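Local coordinates for protein UDP-glucose 4-epimerase (Campylobacter jejuni subsp. jejuni serotype O:2, PDB 7K3P) that catalyses the NAD-dependent inversion of C4 that interconverts UDP-glucose and UDP-galactose, and probably acts likewise on the corresponding UDP-N-acetylhexosamines, at residues C186-F191 against N268-G273; D235-T240 against V280-E285; I43-N48 against F66-Q71. The protein carries 2 engineered substitutions. All blocks are in the same frame, centred on the assembly; numbering follows the deposited sequence.

In the fold
Interactions 1 and 3 join strands of one seven-stranded parallel Rossmann sheet, at its two ends: 268-271 and 67-69 are its outermost strands. Their centres lie about 24 Å apart, and both contacts reach the same NAD, interaction 3 at the adenosine end and interaction 1 at the nicotinamide end. Interaction 2 is farther out, its centre about 26 Å from that of interaction 1 and 42 Å from that of interaction 3; it joins a loop to helix 280-291. Along the chain interaction 3 closes first, whereas interactions 1 and 2 alternate their segments, 186-191, 235-240, 268-273 and 280-285, so the chain leaves the sheet for the outlying part, returns to add its last strand, and leaves again.

Interaction 1: residues C186-F191 against N268-G273; sequences CILRYF and NVFNVG. With NAD (nicotinamide-adenine-dinucleotide), chain C.
The carbonyl oxygen of Ile187 is gripped twice by the adjacent strand: Phe270 N gives it a nearly straight hydrogen bond of 2.8 Å, and Val269 CA brings a C-H to the same atom. Arg189 O is held likewise by Val272 N, also at 2.8 Å, and by the CA of Asn271. In return, Asn268 O and Phe270 O accept from the amides of Ile187 and Arg189, which completes the bonding of two parallel strands at the edge of the Rossmann sheet. On the face that helix 248-261 packs against, Cys186 SG approaches the Phe270 ring at its edge, where the small, polarisable sulfur can come to 3.5 Å from Phe270 CD2. Leu188 CD2 touches both Phe270 CB and Val272 CG2. On the face of Ile187 and Arg189, Val269 CG2 sits 3.4 Å from Arg189 CZ, directly over the guanidinium plane. The extended arginine chain carries that group past the valine to a salt bridge with Glu170 and hydrogen bonds with Tyr142 and the carbonyl of Glu152, while Tyr142 also bonds Asn271 OD1. Beside Phe191, a water accepts from its N and lies 2.7 Å from Val272 O. Tyr190, with CG between the backbone N and the carbonyl carbon (chi1 43°), turns its ring obliquely to the nicotinamide and donates from OH to O4D of NAD at 2.9 Å. The buried arginine charge is thus probably balanced by Glu170, and the strand next to the sheet edge runs on into Tyr190, whose phenol reaches the cofactor's nicotinamide ribose.

Interaction 2: residues D235-T240 against V280-E285; sequences DTKDGT and VKEVIE
Thr240, at the end of an irregular loop, comes with its CA 5.7 Å from that of Val280, the first residue of helix 280-291, so a turn rather than a strand or helix faces the helix start. Asp238 shapes that turn: its OD1 accepts from Thr240 N two residues on, an Asx turn, and also from Thr240 OG1 at 2.6 Å. Aspartate suits the place because one carboxylate oxygen can serve both donors; Gly239 between them takes a positive phi of 82°, where a CB would jam against the carbonyl O of Asp238. Thr240 OG1, set between its backbone N and carbonyl carbon (chi1 64°), lies between Asp238 OD1 and Lys281 N. Having spent its proton on Asp238, it accepts from Lys281 N at 3.3 Å with an N-H...O angle of 164°. Asp238 OD2 bonds Ser279 OG, just ahead of the helix, and touches Lys281 CB at 3.1 Å. Lys281 and Asp238 run past each other in opposite senses. Farther out, Lys237 CD lies against Glu282 OE2 at 3.6 Å; the carboxylate's other oxygen is bonded to Ser279 N. On the side of strand 226-230, Thr240 CB meets Val280 CB, and both side chains pack on Ile229. Lys237 NZ stands 4.7 Å from Glu282 OE2, so charge attraction across this solvent-facing part is probably diffuse; the directed hold comes from Asp238, through the Thr240 hydroxyl to Lys281 N and directly to Ser279 OG.

Interaction 3: residues I43-N48 against F66-Q71; sequences ICVLDN and FKFFEQ. With NAD (nicotinamide-adenine-dinucleotide), chain C.
With CG1 anti to its backbone N (chi1 171°), Val45 meets the ring edge of Phe68, whose CG is also anti to its N (chi1 177°); Val45 CG1 and Phe68 CD1 are 3.6 Å apart. The two residues pair within a Rossmann beta-alpha-beta unit, in which helix 54-61 carries the chain from strand 42-46 over to the parallel strand 67-69. Val45 N and O bond Lys67 O and Phe69 N, the latter at 2.7 Å, while the bonds at the two ends, Lys67 N to Ile43 O and Gln71 N to Asp47 O, are weak. Val45, being beta-branched, gives one methyl to each phenylalanine, with CG2 on Phe66. On the other face, toward helix 76-86, Cys44 CB lies at the edge of the Phe69 ring, and Leu46 CD2 touches both Gln71 O and the adenine C2A of NAD. The exposed Lys67 reaches a salt bridge with Glu86. Farther along, an acid after the second strand of a Rossmann fold is consistent with a preference for NAD over NADP, since it binds the adenosine ribose hydroxyls: Asp47 OD2, which also accepts from Ala25 N, takes the hydroxyl O3B of NAD at 2.7 Å.

Interaction 1: residues C186-F191 against N268-G273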
loop_
_atom_site.group_PDB
_atom_site.type_symbol
_atom_site.label_atom_id
_atom_site.label_comp_id
_atom_site.label_asym_id
_atom_site.label_seq_id
_atom_site.Cartn_x
_atom_site.Cartn_y
_atom_site.Cartn_z
ATOM N N CYS A 186 16.222 -6.998 1.453
ATOM C CA CYS A 186 15.944 -8.284 2.050
ATOM C C CYS A 186 14.845 -8.109 3.085
ATOM O O CYS A 186 15.002 -7.359 4.045
ATOM C CB CYS A 186 17.194 -8.845 2.715
ATOM S SG CYS A 186 16.998 -10.578 3.201
ATOM N N ILE A 187 13.730 -8.796 2.878
ATOM C CA ILE A 187 12.597 -8.688 3.779
ATOM C C ILE A 187 12.568 -9.851 4.753
ATOM O O ILE A 187 12.667 -11.013 4.342
ATOM C CB ILE A 187 11.281 -8.680 2.993
ATOM C CG1 ILE A 187 11.139 -7.362 2.218
ATOM C CG2 ILE A 187 10.093 -8.904 3.953
ATOM C CD1 ILE A 187 10.266 -7.487 0.968
ATOM N N LEU A 188 12.416 -9.552 6.039
ATOM C CA LEU A 188 12.325 -10.609 7.046
ATOM C C LEU A 188 10.907 -10.675 7.640
ATOM O O LEU A 188 10.381 -9.666 8.137
ATOM C CB LEU A 188 13.375 -10.394 8.153
ATOM C CG LEU A 188 14.836 -10.374 7.686
ATOM C CD1 LEU A 188 15.791 -10.238 8.855
ATOM C CD2 LEU A 188 15.143 -11.653 6.919
ATOM N N ARG A 189 10.279 -11.851 7.578
ATOM C CA ARG A 189 8.974 -12.053 8.228
ATOM C C ARG A 189 9.136 -13.024 9.393
ATOM O O ARG A 189 9.904 -13.989 9.296
ATOM C CB ARG A 189 7.965 -12.624 7.239
ATOM C CG ARG A 189 7.757 -11.802 5.970
ATOM C CD ARG A 189 6.944 -12.599 4.981
ATOM N NE ARG A 189 6.758 -11.900 3.715
ATOM C CZ ARG A 189 6.596 -12.517 2.555
ATOM N NH1 ARG A 189 6.588 -13.852 2.513
ATOM N NH2 ARG A 189 6.449 -11.806 1.450
ATOM N N TYR A 190 8.415 -12.781 10.485
ATOM C CA TYR A 190 8.494 -13.655 11.647
ATOM C C TYR A 190 7.293 -13.455 12.545
ATOM O O TYR A 190 6.572 -12.450 12.433
ATOM C CB TYR A 190 9.799 -13.423 12.434
ATOM C CG TYR A 190 10.173 -11.956 12.619
ATOM C CD1 TYR A 190 10.764 -11.229 11.592
ATOM C CD2 TYR A 190 9.964 -11.318 13.834
ATOM C CE1 TYR A 190 11.127 -9.872 11.774
ATOM C CE2 TYR A 190 10.327 -9.997 14.026
ATOM C CZ TYR A 190 10.899 -9.283 12.995
ATOM O OH TYR A 190 11.246 -7.962 13.207
ATOM N N PHE A 191 7.074 -14.418 13.430
ATOM C CA PHE A 191 5.987 -14.326 14.387
ATOM C C PHE A 191 6.431 -13.538 15.619
ATOM O O PHE A 191 7.367 -12.738 15.550
ATOM C CB PHE A 191 5.495 -15.732 14.747
ATOM C CG PHE A 191 4.635 -16.348 13.679
ATOM C CD1 PHE A 191 3.263 -16.096 13.645
ATOM C CD2 PHE A 191 5.194 -17.144 12.687
ATOM C CE1 PHE A 191 2.460 -16.649 12.647
ATOM C CE2 PHE A 191 4.400 -17.703 11.687
ATOM C CZ PHE A 191 3.029 -17.458 11.666
ATOM N N ASN A 268 15.716 -10.713 -1.691
ATOM C CA ASN A 268 15.000 -11.908 -1.252
ATOM C C ASN A 268 14.110 -11.649 -0.048
ATOM O O ASN A 268 14.228 -10.606 0.609
ATOM C CB ASN A 268 15.993 -13.034 -0.920
ATOM C CG ASN A 268 15.542 -14.383 -1.456
ATOM O OD1 ASN A 268 14.343 -14.632 -1.613
ATOM N ND2 ASN A 268 16.500 -15.256 -1.750
ATOM N N VAL A 269 13.238 -12.611 0.250
ATOM C CA VAL A 269 12.416 -12.556 1.461
ATOM C C VAL A 269 12.614 -13.847 2.254
ATOM O O VAL A 269 12.685 -14.932 1.671
ATOM C CB VAL A 269 10.926 -12.306 1.104
ATOM C CG1 VAL A 269 10.477 -13.261 -0.008
ATOM C CG2 VAL A 269 10.031 -12.427 2.330
ATOM N N PHE A 270 12.743 -13.730 3.574
ATOM C CA PHE A 270 12.987 -14.888 4.422
ATOM C C PHE A 270 12.045 -14.877 5.603
ATOM O O PHE A 270 11.877 -13.831 6.255
ATOM C CB PHE A 270 14.406 -14.863 5.026
ATOM C CG PHE A 270 15.514 -15.035 4.026
ATOM C CD1 PHE A 270 15.703 -16.249 3.375
ATOM C CD2 PHE A 270 16.394 -13.988 3.772
ATOM C CE1 PHE A 270 16.739 -16.412 2.464
ATOM C CE2 PHE A 270 17.439 -14.135 2.855
ATOM C CZ PHE A 270 17.612 -15.357 2.195
ATOM N N ASN A 271 11.466 -16.037 5.909
ATOM C CA ASN A 271 10.925 -16.241 7.238
ATOM C C ASN A 271 12.102 -16.364 8.196
ATOM O O ASN A 271 13.119 -16.980 7.855
ATOM C CB ASN A 271 10.120 -17.542 7.303
ATOM C CG ASN A 271 8.801 -17.458 6.573
ATOM O OD1 ASN A 271 8.175 -16.392 6.505
ATOM N ND2 ASN A 271 8.354 -18.597 6.028
ATOM N N VAL A 272 11.957 -15.828 9.402
ATOM C CA VAL A 272 12.923 -16.095 10.455
ATOM C C VAL A 272 12.230 -16.878 11.550
ATOM O O VAL A 272 11.265 -16.393 12.150
ATOM C CB VAL A 272 13.504 -14.810 11.061
ATOM C CG1 VAL A 272 14.643 -15.160 12.015
ATOM C CG2 VAL A 272 14.000 -13.869 9.948
ATOM N N GLY A 273 12.724 -18.088 11.826
ATOM C CA GLY A 273 12.129 -18.919 12.862
ATOM C C GLY A 273 12.972 -20.158 13.138
ATOM O O GLY A 273 13.910 -20.462 12.379
HETATM P PA NAD C . 9.618 -1.276 19.019
HETATM O O1A NAD C . 8.434 -0.373 19.268
HETATM O O2A NAD C . 10.314 -1.612 20.307
HETATM O O5B NAD C . 10.680 -0.570 18.089
HETATM C C5B NAD C . 10.234 0.440 17.230
HETATM C C4B NAD C . 11.173 1.580 17.285
HETATM O O4B NAD C . 10.990 2.456 16.211
HETATM C C3B NAD C . 10.987 2.398 18.600
HETATM O O3B NAD C . 12.197 2.630 19.417
HETATM C C2B NAD C . 10.219 3.655 18.124
HETATM O O2B NAD C . 10.457 4.758 18.889
HETATM C C1B NAD C . 10.767 3.767 16.737
HETATM N N9A NAD C . 9.901 4.561 15.851
HETATM C C8A NAD C . 8.592 4.350 15.601
HETATM N N7A NAD C . 8.121 5.283 14.760
HETATM C C5A NAD C . 9.111 6.125 14.439
HETATM C C6A NAD C . 9.209 7.269 13.629
HETATM N N6A NAD C . 8.052 7.740 12.907
HETATM N N1A NAD C . 10.391 7.905 13.503
HETATM C C2A NAD C . 11.492 7.492 14.155
HETATM N N3A NAD C . 11.436 6.388 14.972
HETATM C C4A NAD C . 10.272 5.692 15.127
HETATM O O3 NAD C . 9.083 -2.582 18.288
HETATM P PN NAD C . 9.944 -3.889 18.089
HETATM O O1N NAD C . 11.404 -3.621 18.407
HETATM O O2N NAD C . 9.391 -4.940 19.003
HETATM O O5D NAD C . 9.787 -4.341 16.582
HETATM C C5D NAD C . 10.550 -3.674 15.604
HETATM C C4D NAD C . 10.156 -4.106 14.201
HETATM O O4D NAD C . 10.073 -5.511 14.102
HETATM C C3D NAD C . 8.865 -3.476 13.688
HETATM O O3D NAD C . 9.001 -3.172 12.358
HETATM C C2D NAD C . 7.849 -4.535 13.780
HETATM O O2D NAD C . 6.808 -4.399 12.886
HETATM C C1D NAD C . 8.722 -5.802 13.576
HETATM N N1N NAD C . 8.134 -7.093 14.165
HETATM C C2N NAD C . 8.095 -7.160 15.544
HETATM C C3N NAD C . 7.581 -8.302 16.151
HETATM C C7N NAD C . 7.531 -8.388 17.654
HETATM O O7N NAD C . 7.908 -7.468 18.364
HETATM N N7N NAD C . 7.020 -9.574 18.255
HETATM C C4N NAD C . 7.129 -9.349 15.370
HETATM C C5N NAD C . 7.174 -9.270 13.996
HETATM C C6N NAD C . 7.684 -8.125 13.368
HETATM O O HOH W 1 8.690 -16.903 12.795
#

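Interaction 2: residues D235-T240 against V280-E285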
loop_
_atom_site.group_PDB
_atom_site.type_symbol
_atom_site.label_atom_id
_atom_site.label_comp_id
_atom_site.label_asym_id
_atom_site.label_seq_id
_atom_site.Cartn_x
_atom_site.Cartn_y
_atom_site.Cartn_z
ATOM N N ASP A 235 -4.501 -32.725 17.371
ATOM C CA ASP A 235 -3.563 -33.706 16.829
ATOM C C ASP A 235 -2.125 -33.187 16.925
ATOM O O ASP A 235 -1.467 -32.982 15.906
ATOM C CB ASP A 235 -3.891 -33.999 15.364
ATOM C CG ASP A 235 -3.091 -35.171 14.810
ATOM O OD1 ASP A 235 -2.549 -35.951 15.626
ATOM O OD2 ASP A 235 -3.008 -35.317 13.569
ATOM N N THR A 236 -1.656 -32.947 18.146
ATOM C CA THR A 236 -0.290 -32.488 18.370
ATOM C C THR A 236 0.337 -33.343 19.454
ATOM O O THR A 236 -0.353 -34.135 20.089
ATOM C CB THR A 236 -0.234 -31.025 18.858
ATOM O OG1 THR A 236 -0.889 -30.918 20.127
ATOM C CG2 THR A 236 -0.888 -30.078 17.855
ATOM N N LYS A 237 1.638 -33.154 19.668
ATOM C CA LYS A 237 2.394 -33.866 20.698
ATOM C C LYS A 237 1.630 -33.996 22.019
ATOM O O LYS A 237 1.355 -35.112 22.473
ATOM C CB LYS A 237 3.785 -33.217 20.901
ATOM C CG LYS A 237 3.783 -31.681 21.165
ATOM C CD LYS A 237 5.143 -30.974 20.832
ATOM C CE LYS A 237 5.324 -30.722 19.308
ATOM N NZ LYS A 237 6.447 -29.766 18.902
ATOM N N ASP A 238 1.258 -32.868 22.618
ATOM C CA ASP A 238 0.583 -32.905 23.914
ATOM C C ASP A 238 -0.899 -32.485 23.866
ATOM O O ASP A 238 -1.505 -32.230 24.908
ATOM C CB ASP A 238 1.347 -32.066 24.946
ATOM C CG ASP A 238 1.390 -30.579 24.587
ATOM O OD1 ASP A 238 0.512 -30.106 23.840
ATOM O OD2 ASP A 238 2.298 -29.878 25.071
ATOM N N GLY A 239 -1.473 -32.408 22.666
ATOM C CA GLY A 239 -2.869 -32.032 22.518
ATOM C C GLY A 239 -3.172 -30.536 22.541
ATOM O O GLY A 239 -4.311 -30.143 22.311
ATOM N N THR A 240 -2.172 -29.697 22.824
ATOM C CA THR A 240 -2.389 -28.248 22.844
ATOM C C THR A 240 -1.824 -27.581 21.584
ATOM O O THR A 240 -1.087 -28.214 20.819
ATOM C CB THR A 240 -1.819 -27.574 24.114
ATOM O OG1 THR A 240 -0.389 -27.707 24.150
ATOM C CG2 THR A 240 -2.423 -28.196 25.373
ATOM N N VAL A 280 1.305 -24.820 23.972
ATOM C CA VAL A 280 0.772 -24.023 25.076
ATOM C C VAL A 280 1.220 -24.622 26.400
ATOM O O VAL A 280 1.601 -23.914 27.330
ATOM C CB VAL A 280 -0.774 -23.994 25.048
ATOM C CG1 VAL A 280 -1.319 -23.250 26.258
ATOM C CG2 VAL A 280 -1.281 -23.360 23.740
ATOM N N LYS A 281 1.159 -25.945 26.469
ATOM C CA LYS A 281 1.520 -26.687 27.661
ATOM C C LYS A 281 3.014 -26.515 27.972
ATOM O O LYS A 281 3.403 -26.291 29.125
ATOM C CB LYS A 281 1.185 -28.160 27.434
ATOM C CG LYS A 281 0.739 -28.918 28.667
ATOM C CD LYS A 281 0.462 -30.397 28.320
ATOM C CE LYS A 281 0.390 -31.274 29.576
ATOM N NZ LYS A 281 -0.192 -32.634 29.327
ATOM N N GLU A 282 3.849 -26.603 26.939
ATOM C CA GLU A 282 5.287 -26.399 27.112
ATOM C C GLU A 282 5.598 -25.003 27.664
ATOM O O GLU A 282 6.358 -24.856 28.634
ATOM C CB GLU A 282 6.020 -26.643 25.793
ATOM C CG GLU A 282 6.098 -28.132 25.403
ATOM C CD GLU A 282 6.536 -28.350 23.956
ATOM O OE1 GLU A 282 6.503 -27.372 23.173
ATOM O OE2 GLU A 282 6.903 -29.499 23.599
ATOM N N VAL A 283 4.992 -23.983 27.056
ATOM C CA VAL A 283 5.223 -22.606 27.465
ATOM C C VAL A 283 4.783 -22.366 28.909
ATOM O O VAL A 283 5.459 -21.671 29.674
ATOM C CB VAL A 283 4.521 -21.609 26.507
ATOM C CG1 VAL A 283 4.564 -20.205 27.073
ATOM C CG2 VAL A 283 5.183 -21.663 25.120
ATOM N N ILE A 284 3.652 -22.945 29.290
ATOM C CA ILE A 284 3.180 -22.801 30.665
ATOM C C ILE A 284 4.175 -23.418 31.646
ATOM O O ILE A 284 4.603 -22.760 32.603
ATOM C CB ILE A 284 1.787 -23.421 30.848
ATOM C CG1 ILE A 284 0.739 -22.540 30.159
ATOM C CG2 ILE A 284 1.470 -23.584 32.333
ATOM C CD1 ILE A 284 -0.589 -23.228 29.919
ATOM N N GLU A 285 4.557 -24.670 31.395
ATOM C CA GLU A 285 5.534 -25.358 32.247
ATOM C C GLU A 285 6.842 -24.562 32.351
ATOM O O GLU A 285 7.324 -24.284 33.451
ATOM C CB GLU A 285 5.810 -26.781 31.734
ATOM C CG GLU A 285 6.476 -27.708 32.775
ATOM C CD GLU A 285 7.008 -29.021 32.180
ATOM O OE1 GLU A 285 8.247 -29.208 32.155
ATOM O OE2 GLU A 285 6.196 -29.871 31.752
#

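Interaction 3: residues I43-N48 against F66-Q71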
loop_
_atom_site.group_PDB
_atom_site.type_symbol
_atom_site.label_atom_id
_atom_site.label_comp_id
_atom_site.label_asym_id
_atom_site.label_seq_id
_atom_site.Cartn_x
_atom_site.Cartn_y
_atom_site.Cartn_z
ATOM N N ILE A 43 28.395 2.368 12.603
ATOM C CA ILE A 43 26.989 2.263 12.967
ATOM C C ILE A 43 26.330 3.597 13.272
ATOM O O ILE A 43 26.822 4.374 14.097
ATOM C CB ILE A 43 26.800 1.389 14.223
ATOM C CG1 ILE A 43 27.342 -0.024 13.984
ATOM C CG2 ILE A 43 25.340 1.375 14.628
ATOM C CD1 ILE A 43 27.081 -0.536 12.589
ATOM N N CYS A 44 25.185 3.831 12.639
ATOM C CA CYS A 44 24.343 4.975 12.964
ATOM C C CYS A 44 22.947 4.498 13.364
ATOM O O CYS A 44 22.463 3.471 12.862
ATOM C CB CYS A 44 24.253 5.911 11.769
ATOM S SG CYS A 44 25.862 6.630 11.292
ATOM N N VAL A 45 22.304 5.241 14.260
ATOM C CA VAL A 45 20.977 4.884 14.748
ATOM C C VAL A 45 20.007 6.063 14.606
ATOM O O VAL A 45 20.343 7.211 14.949
ATOM C CB VAL A 45 21.049 4.408 16.214
ATOM C CG1 VAL A 45 19.660 4.236 16.808
ATOM C CG2 VAL A 45 21.829 3.107 16.300
ATOM N N LEU A 46 18.813 5.782 14.085
ATOM C CA LEU A 46 17.737 6.774 14.023
ATOM C C LEU A 46 16.526 6.303 14.824
ATOM O O LEU A 46 16.075 5.166 14.677
ATOM C CB LEU A 46 17.342 7.068 12.568
ATOM C CG LEU A 46 16.156 8.013 12.340
ATOM C CD1 LEU A 46 16.295 8.735 11.013
ATOM C CD2 LEU A 46 14.827 7.254 12.373
ATOM N N ASP A 47 15.993 7.177 15.667
ATOM C CA ASP A 47 14.824 6.844 16.458
ATOM C C ASP A 47 14.235 8.123 17.039
ATOM O O ASP A 47 14.983 9.004 17.462
ATOM C CB ASP A 47 15.233 5.897 17.582
ATOM C CG ASP A 47 14.077 5.060 18.091
ATOM O OD1 ASP A 47 13.118 5.648 18.628
ATOM O OD2 ASP A 47 14.138 3.809 17.966
ATOM N N ASN A 48 12.908 8.224 17.058
ATOM C CA ASN A 48 12.245 9.410 17.592
ATOM C C ASN A 48 11.939 9.234 19.070
ATOM O O ASN A 48 11.303 10.082 19.688
ATOM C CB ASN A 48 10.974 9.742 16.796
ATOM C CG ASN A 48 9.851 8.729 17.024
ATOM O OD1 ASN A 48 10.055 7.676 17.628
ATOM N ND2 ASN A 48 8.654 9.057 16.547
ATOM N N PHE A 66 28.737 5.340 18.323
ATOM C CA PHE A 66 27.885 5.325 17.148
ATOM C C PHE A 66 27.117 6.636 17.169
ATOM O O PHE A 66 26.858 7.192 18.241
ATOM C CB PHE A 66 26.939 4.113 17.154
ATOM C CG PHE A 66 26.060 4.036 18.361
ATOM C CD1 PHE A 66 26.490 3.374 19.496
ATOM C CD2 PHE A 66 24.803 4.620 18.362
ATOM C CE1 PHE A 66 25.686 3.293 20.619
ATOM C CE2 PHE A 66 23.985 4.544 19.481
ATOM C CZ PHE A 66 24.429 3.880 20.614
ATOM N N LYS A 67 26.794 7.155 15.991
ATOM C CA LYS A 67 25.988 8.363 15.910
ATOM C C LYS A 67 24.547 8.018 16.232
ATOM O O LYS A 67 23.977 7.092 15.637
ATOM C CB LYS A 67 26.047 8.956 14.504
ATOM C CG LYS A 67 27.303 9.750 14.177
ATOM C CD LYS A 67 27.317 10.083 12.684
ATOM C CE LYS A 67 28.601 10.790 12.261
ATOM N NZ LYS A 67 28.923 10.501 10.820
ATOM N N PHE A 68 23.951 8.753 17.165
ATOM C CA PHE A 68 22.522 8.635 17.386
ATOM C C PHE A 68 21.767 9.859 16.876
ATOM O O PHE A 68 21.986 10.976 17.352
ATOM C CB PHE A 68 22.192 8.409 18.852
ATOM C CG PHE A 68 20.724 8.367 19.109
ATOM C CD1 PHE A 68 19.979 7.257 18.730
ATOM C CD2 PHE A 68 20.074 9.449 19.679
ATOM C CE1 PHE A 68 18.618 7.220 18.937
ATOM C CE2 PHE A 68 18.710 9.420 19.887
ATOM C CZ PHE A 68 17.982 8.306 19.517
ATOM N N PHE A 69 20.875 9.645 15.913
ATOM C CA PHE A 69 20.047 10.727 15.385
ATOM C C PHE A 69 18.624 10.677 15.925
ATOM O O PHE A 69 17.828 9.814 15.516
ATOM C CB PHE A 69 20.014 10.658 13.862
ATOM C CG PHE A 69 21.356 10.816 13.228
ATOM C CD1 PHE A 69 21.910 12.082 13.056
ATOM C CD2 PHE A 69 22.066 9.709 12.793
ATOM C CE1 PHE A 69 23.152 12.235 12.462
ATOM C CE2 PHE A 69 23.315 9.854 12.196
ATOM C CZ PHE A 69 23.858 11.121 12.033
ATOM N N GLU A 70 18.302 11.590 16.844
ATOM C CA GLU A 70 16.955 11.671 17.398
ATOM C C GLU A 70 16.055 12.399 16.400
ATOM O O GLU A 70 15.856 13.614 16.497
ATOM C CB GLU A 70 16.944 12.371 18.763
ATOM C CG GLU A 70 15.553 12.411 19.410
ATOM C CD GLU A 70 15.557 13.036 20.797
ATOM O OE1 GLU A 70 16.644 13.409 21.283
ATOM O OE2 GLU A 70 14.471 13.149 21.404
ATOM N N GLN A 71 15.522 11.636 15.444
ATOM C CA GLN A 71 14.794 12.164 14.294
ATOM C C GLN A 71 13.558 11.334 13.993
ATOM O O GLN A 71 13.571 10.097 14.123
ATOM C CB GLN A 71 15.674 12.095 13.051
ATOM C CG GLN A 71 16.967 12.839 13.162
ATOM C CD GLN A 71 17.444 13.298 11.813
ATOM O OE1 GLN A 71 16.762 13.086 10.800
ATOM N NE2 GLN A 71 18.616 13.941 11.780
HETATM P PA NAD C . 9.618 -1.276 19.019
HETATM O O1A NAD C . 8.434 -0.373 19.268
HETATM O O2A NAD C . 10.314 -1.612 20.307
HETATM O O5B NAD C . 10.680 -0.570 18.089
HETATM C C5B NAD C . 10.234 0.440 17.230
HETATM C C4B NAD C . 11.173 1.580 17.285
HETATM O O4B NAD C . 10.990 2.456 16.211
HETATM C C3B NAD C . 10.987 2.398 18.600
HETATM O O3B NAD C . 12.197 2.630 19.417
HETATM C C2B NAD C . 10.219 3.655 18.124
HETATM O O2B NAD C . 10.457 4.758 18.889
HETATM C C1B NAD C . 10.767 3.767 16.737
HETATM N N9A NAD C . 9.901 4.561 15.851
HETATM C C8A NAD C . 8.592 4.350 15.601
HETATM N N7A NAD C . 8.121 5.283 14.760
HETATM C C5A NAD C . 9.111 6.125 14.439
HETATM C C6A NAD C . 9.209 7.269 13.629
HETATM N N6A NAD C . 8.052 7.740 12.907
HETATM N N1A NAD C . 10.391 7.905 13.503
HETATM C C2A NAD C . 11.492 7.492 14.155
HETATM N N3A NAD C . 11.436 6.388 14.972
HETATM C C4A NAD C . 10.272 5.692 15.127
HETATM O O3 NAD C . 9.083 -2.582 18.288
HETATM P PN NAD C . 9.944 -3.889 18.089
HETATM O O1N NAD C . 11.404 -3.621 18.407
HETATM O O2N NAD C . 9.391 -4.940 19.003
HETATM O O5D NAD C . 9.787 -4.341 16.582
HETATM C C5D NAD C . 10.550 -3.674 15.604
HETATM C C4D NAD C . 10.156 -4.106 14.201
HETATM O O4D NAD C . 10.073 -5.511 14.102
HETATM C C3D NAD C . 8.865 -3.476 13.688
HETATM O O3D NAD C . 9.001 -3.172 12.358
HETATM C C2D NAD C . 7.849 -4.535 13.780
HETATM O O2D NAD C . 6.808 -4.399 12.886
HETATM C C1D NAD C . 8.722 -5.802 13.576
HETATM N N1N NAD C . 8.134 -7.093 14.165
HETATM C C2N NAD C . 8.095 -7.160 15.544
HETATM C C3N NAD C . 7.581 -8.302 16.151
HETATM C C7N NAD C . 7.531 -8.388 17.654
HETATM O O7N NAD C . 7.908 -7.468 18.364
HETATM N N7N NAD C . 7.020 -9.574 18.255
HETATM C C4N NAD C . 7.129 -9.349 15.370
HETATM C C5N NAD C . 7.174 -9.270 13.996
HETATM C C6N NAD C . 7.684 -8.125 13.368
#